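Long-range contacts in 3-oxoacyl-[acyl-carrier-protein] synthase 2 (Rickettsia rickettsii, PDB 4JGA), which probably catalyses the condensation of a growing acyl chain with malonyl-ACP, the two-carbon elongation step of bacterial fatty acid synthesis: residues Leu126-Gly131 with Gly211-Val216; Ile320-Ala325 with Leu353-Lys358. All coordinates share one frame; numbering follows the deposited sequence.

How the contacts relate
Contacts 1 and 2 lie on the same mixed sheet, in different halves of the thiolase-type fold. Contact 1, in the N-terminal half, joins strand 122-127 to strand 206-213. Contact 2, in the C-terminal half, joins strand 322-324 to strand 353-355, the outermost strand at its end of the sheet within the chain. Their centres are 23 Å apart and their nearest atoms about 11 Å, so they do not touch. Residues that follow 353-358 in the chain nevertheless meet both: G366 donates to E213 of contact 1, and helix 368-382 carries E372, a ligand of the potassium ion held by contact 2. The potassium ion is about 13 Å from G211 of contact 1.

Contact 1 (Leu126-Gly131 with Gly211-Val216); sequences LGSGIG and GAEAPV. With EDO (1,2-ethanediol), chain D.
The carboxylate of E213 reaches across to the turn after strand 122-127 and accepts three successive backbone N-H groups. G129 N gives to E213 OE1 at 2.8 Å, while I130 N lies 2.8 Å from E213 OE2, on that oxygen's syn lone pair. G131 N adds a longer bond to E213 OE2 of 3.2 Å, 27° out of the carboxylate plane. CG of E213 stands anti to the backbone N and the chain then bends at chi2 (86°), which brings the carboxylate to the N-H groups of the turn. A water donates to E213 OE2 and G131 O and accepts from A214 N, and G366 N gives to E213 OE1, so the buried carboxylate is satisfied by four backbone N-H groups and a water. Glutamate suits this place because its length and two oxygens can tie down a whole turn.

S128 has OG anti to its own N (chi1 -173°), where it donates to A212 O at 2.7 Å in the carbonyl plane. The same S128 OG shares the N-H of G131 with E213 OE2 in a bifurcated arrangement, its own bond from G131 N of 2.9 Å forming an ST motif. Glycines fit around these bonds: a CB on G129 would collide with E213 OE1, and the backbone angles of G131 would jam one against the preceding carbonyl. Where the strands run side by side, A212 N bonds to G127 O at 2.9 Å, and G211 CA makes a CA-H...O contact of 3.2 Å with the same G127 O.

Apolar packing is sparse, with CD1 of I130 touching CB of P215 at 4.4 Å. I130 also packs on L160 of the second subunit, and helix 163-172 covers L126 and A212. The parallel pair 122-127 and 206-213, joined through a largely helical connection, belongs to the N-terminal half of the thiolase fold.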
# COMPACT_ATOMS: atom_id res chain seq x y z
N LEU A 126 -5.15 -5.98 2.82
CA LEU A 126 -5.22 -6.66 1.56
C LEU A 126 -4.54 -5.77 0.50
O LEU A 126 -4.79 -4.57 0.41
CB LEU A 126 -6.67 -7.00 1.16
CG LEU A 126 -7.40 -7.97 2.06
CD1 LEU A 126 -8.88 -7.98 1.76
CD2 LEU A 126 -6.81 -9.36 1.88
N GLY A 127 -3.61 -6.36 -0.24
CA GLY A 127 -2.80 -5.57 -1.17
C GLY A 127 -2.68 -6.17 -2.56
O GLY A 127 -3.23 -7.25 -2.85
N SER A 128 -1.97 -5.42 -3.39
CA SER A 128 -1.57 -5.82 -4.73
C SER A 128 -0.26 -5.09 -5.05
O SER A 128 0.02 -4.05 -4.48
CB SER A 128 -2.65 -5.43 -5.74
OG SER A 128 -2.35 -5.95 -7.03
N GLY A 129 0.57 -5.66 -5.91
CA GLY A 129 1.82 -4.99 -6.28
C GLY A 129 1.59 -3.88 -7.28
O GLY A 129 2.14 -2.77 -7.16
N ILE A 130 0.78 -4.20 -8.29
CA ILE A 130 0.46 -3.27 -9.37
C ILE A 130 -1.01 -2.88 -9.35
O ILE A 130 -1.34 -1.79 -9.73
CB ILE A 130 0.79 -3.85 -10.75
CG1 ILE A 130 2.16 -4.49 -10.69
CG2 ILE A 130 0.79 -2.74 -11.82
CD1 ILE A 130 2.65 -5.01 -12.03
N GLY A 131 -1.89 -3.74 -8.87
CA GLY A 131 -3.29 -3.35 -8.76
C GLY A 131 -4.03 -3.38 -10.10
O GLY A 131 -3.95 -4.37 -10.85
N GLY A 211 -2.86 -10.86 -0.54
CA GLY A 211 -2.55 -10.18 -1.79
C GLY A 211 -3.25 -10.80 -2.97
O GLY A 211 -3.64 -12.00 -2.97
N ALA A 212 -3.43 -9.95 -3.97
CA ALA A 212 -4.10 -10.31 -5.21
C ALA A 212 -3.44 -9.55 -6.38
O ALA A 212 -3.03 -8.40 -6.24
CB ALA A 212 -5.57 -9.97 -5.11
N GLU A 213 -3.40 -10.18 -7.54
CA GLU A 213 -2.74 -9.62 -8.72
C GLU A 213 -3.32 -10.19 -10.01
O GLU A 213 -3.63 -11.38 -10.10
CB GLU A 213 -1.24 -9.91 -8.67
CG GLU A 213 -0.41 -8.93 -9.51
CD GLU A 213 -0.05 -7.67 -8.77
OE1 GLU A 213 0.58 -7.78 -7.68
OE2 GLU A 213 -0.38 -6.57 -9.29
N ALA A 214 -3.51 -9.30 -10.98
CA ALA A 214 -3.93 -9.62 -12.33
C ALA A 214 -3.07 -8.82 -13.29
O ALA A 214 -3.52 -7.86 -13.90
CB ALA A 214 -5.40 -9.30 -12.53
N PRO A 215 -1.79 -9.20 -13.41
CA PRO A 215 -0.86 -8.35 -14.11
C PRO A 215 -0.60 -8.76 -15.56
O PRO A 215 0.18 -8.09 -16.25
CB PRO A 215 0.40 -8.60 -13.32
CG PRO A 215 0.34 -10.09 -13.05
CD PRO A 215 -1.12 -10.39 -12.86
N VAL A 216 -1.23 -9.84 -16.01
CA VAL A 216 -0.96 -10.36 -17.33
C VAL A 216 -1.83 -9.61 -18.36
O VAL A 216 -2.91 -10.06 -18.74
CB VAL A 216 -1.18 -11.89 -17.42
CG1 VAL A 216 -0.74 -12.42 -18.77
CG2 VAL A 216 -0.42 -12.59 -16.29
C1 EDO D . -1.79 1.74 -8.43
O1 EDO D . -3.01 2.43 -8.78
C2 EDO D . -1.30 1.08 -9.68
O2 EDO D . 0.03 0.62 -9.58
O HOH W 1 -2.55 -6.66 -10.76

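Contact 2 (Ile320-Ala325 with Leu353-Lys358); sequences IDYINA and LMSSTK. With K (potassium ion), chain C; NA (sodium ion), chain E.
Y322-N324 and L353-S355 pair in parallel as the two strands of a beta-alpha-beta crossover through helix 331-345. I323 is held through both its backbone N and its backbone O: the N bonds to L353 O, and I323 O accepts S355 N at 3.0 Å, almost in line with the carbonyl. A325 N to S355 O extends the ladder.

The tight part lies on both faces. On one, M354 runs out extended, CG anti to the backbone N (chi1 174°), so that its SD lies 3.8 Å from both CG2 of I323 and CB of A325; unbranched methionine fits there against helix 331-345. On the other, the Y322 ring, thrown along the strand with CG anti to N (chi1 167°), meets L353 CB through CD1. Y322 OH donates to S355 OG over a short 2.5 Å, and N324 ND2 donates to the same hydroxyl.

At the ends, still buried, ions and ordered waters take over from backbone pairing. D321 OD1 binds a sodium ion together with two waters and D318 O; D321 has its strongest polar partner in D413, and its OD2 forms a salt bridge with K411 NZ. Past the ladder a water links T357 N, from which it accepts, to N324 OD1, to which it donates. E372, S417 and N418 complete a potassium site that N324 O and A325 O share with N324 OD1, 2.7 Å from the ion.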
# COMPACT_ATOMS: atom_id res chain seq x y z
N ILE A 320 13.95 -24.70 11.89
CA ILE A 320 13.19 -24.64 10.64
C ILE A 320 13.22 -26.03 10.00
O ILE A 320 14.27 -26.67 9.94
CB ILE A 320 13.80 -23.62 9.68
CG1 ILE A 320 13.66 -22.21 10.24
CG2 ILE A 320 13.17 -23.70 8.30
CD1 ILE A 320 12.23 -21.76 10.42
N ASP A 321 12.08 -26.50 9.51
CA ASP A 321 12.04 -27.80 8.76
C ASP A 321 11.92 -27.63 7.24
O ASP A 321 12.46 -28.42 6.46
CB ASP A 321 10.88 -28.62 9.27
CG ASP A 321 11.03 -28.99 10.73
OD1 ASP A 321 12.12 -29.48 11.11
OD2 ASP A 321 10.05 -28.78 11.48
N TYR A 322 11.19 -26.59 6.84
CA TYR A 322 10.91 -26.36 5.42
C TYR A 322 10.90 -24.86 5.15
O TYR A 322 10.44 -24.08 5.99
CB TYR A 322 9.58 -27.02 4.99
CG TYR A 322 9.09 -26.55 3.64
CD1 TYR A 322 9.76 -26.92 2.48
CD2 TYR A 322 7.97 -25.71 3.52
CE1 TYR A 322 9.32 -26.48 1.24
CE2 TYR A 322 7.54 -25.28 2.27
CZ TYR A 322 8.23 -25.67 1.14
OH TYR A 322 7.83 -25.23 -0.12
N ILE A 323 11.44 -24.50 3.98
CA ILE A 323 11.52 -23.13 3.51
C ILE A 323 10.82 -23.06 2.16
O ILE A 323 11.15 -23.78 1.22
CB ILE A 323 12.97 -22.67 3.31
CG1 ILE A 323 13.74 -22.80 4.62
CG2 ILE A 323 13.03 -21.24 2.74
CD1 ILE A 323 15.21 -22.58 4.47
N ASN A 324 9.81 -22.20 2.09
CA ASN A 324 9.18 -21.88 0.83
C ASN A 324 9.88 -20.64 0.32
O ASN A 324 9.69 -19.52 0.84
CB ASN A 324 7.67 -21.66 0.97
CG ASN A 324 6.99 -21.53 -0.39
OD1 ASN A 324 6.94 -20.41 -0.95
ND2 ASN A 324 6.50 -22.66 -0.95
N ALA A 325 10.74 -20.85 -0.67
CA ALA A 325 11.61 -19.84 -1.19
C ALA A 325 10.81 -18.79 -1.99
O ALA A 325 9.64 -19.01 -2.34
CB ALA A 325 12.63 -20.51 -2.09
N LEU A 353 14.74 -28.67 4.18
CA LEU A 353 14.16 -28.74 2.86
C LEU A 353 13.81 -27.33 2.43
O LEU A 353 13.37 -26.52 3.25
CB LEU A 353 12.89 -29.60 2.85
CG LEU A 353 13.01 -31.09 2.47
CD1 LEU A 353 14.18 -31.80 3.15
CD2 LEU A 353 11.69 -31.82 2.71
N MET A 354 13.98 -27.05 1.14
CA MET A 354 13.55 -25.78 0.55
C MET A 354 12.97 -26.04 -0.83
O MET A 354 13.55 -26.81 -1.58
CB MET A 354 14.71 -24.77 0.46
CG MET A 354 14.34 -23.48 -0.29
SD MET A 354 15.47 -22.05 -0.07
CE MET A 354 16.84 -22.49 -1.09
N SER A 355 11.85 -25.41 -1.17
CA SER A 355 11.30 -25.52 -2.52
C SER A 355 10.64 -24.21 -2.97
O SER A 355 10.33 -23.34 -2.15
CB SER A 355 10.32 -26.69 -2.61
OG SER A 355 9.08 -26.40 -1.99
N SER A 356 10.51 -24.06 -4.29
CA SER A 356 9.79 -22.96 -4.88
C SER A 356 8.56 -23.48 -5.56
O SER A 356 8.63 -24.27 -6.52
CB SER A 356 10.63 -22.21 -5.89
OG SER A 356 9.80 -21.24 -6.51
N THR A 357 7.41 -23.05 -5.07
CA THR A 357 6.16 -23.38 -5.73
C THR A 357 5.89 -22.50 -6.95
O THR A 357 4.94 -22.73 -7.67
CB THR A 357 4.99 -23.28 -4.74
OG1 THR A 357 5.12 -22.07 -3.96
CG2 THR A 357 5.00 -24.47 -3.83
N LYS A 358 6.73 -21.49 -7.19
CA LYS A 358 6.63 -20.72 -8.43
C LYS A 358 7.00 -21.61 -9.62
O LYS A 358 6.69 -21.29 -10.74
CB LYS A 358 7.54 -19.51 -8.40
CG LYS A 358 7.19 -18.46 -7.34
CD LYS A 358 7.93 -17.16 -7.60
CE LYS A 358 7.51 -16.01 -6.70
NZ LYS A 358 7.74 -16.34 -5.28
K K C . 7.88 -17.91 -0.43
NA NA E . 14.48 -28.96 11.98
O HOH W 2 15.46 -29.71 9.72
O HOH W 3 7.68 -20.53 -3.65
O HOH W 4 16.96 -30.00 13.18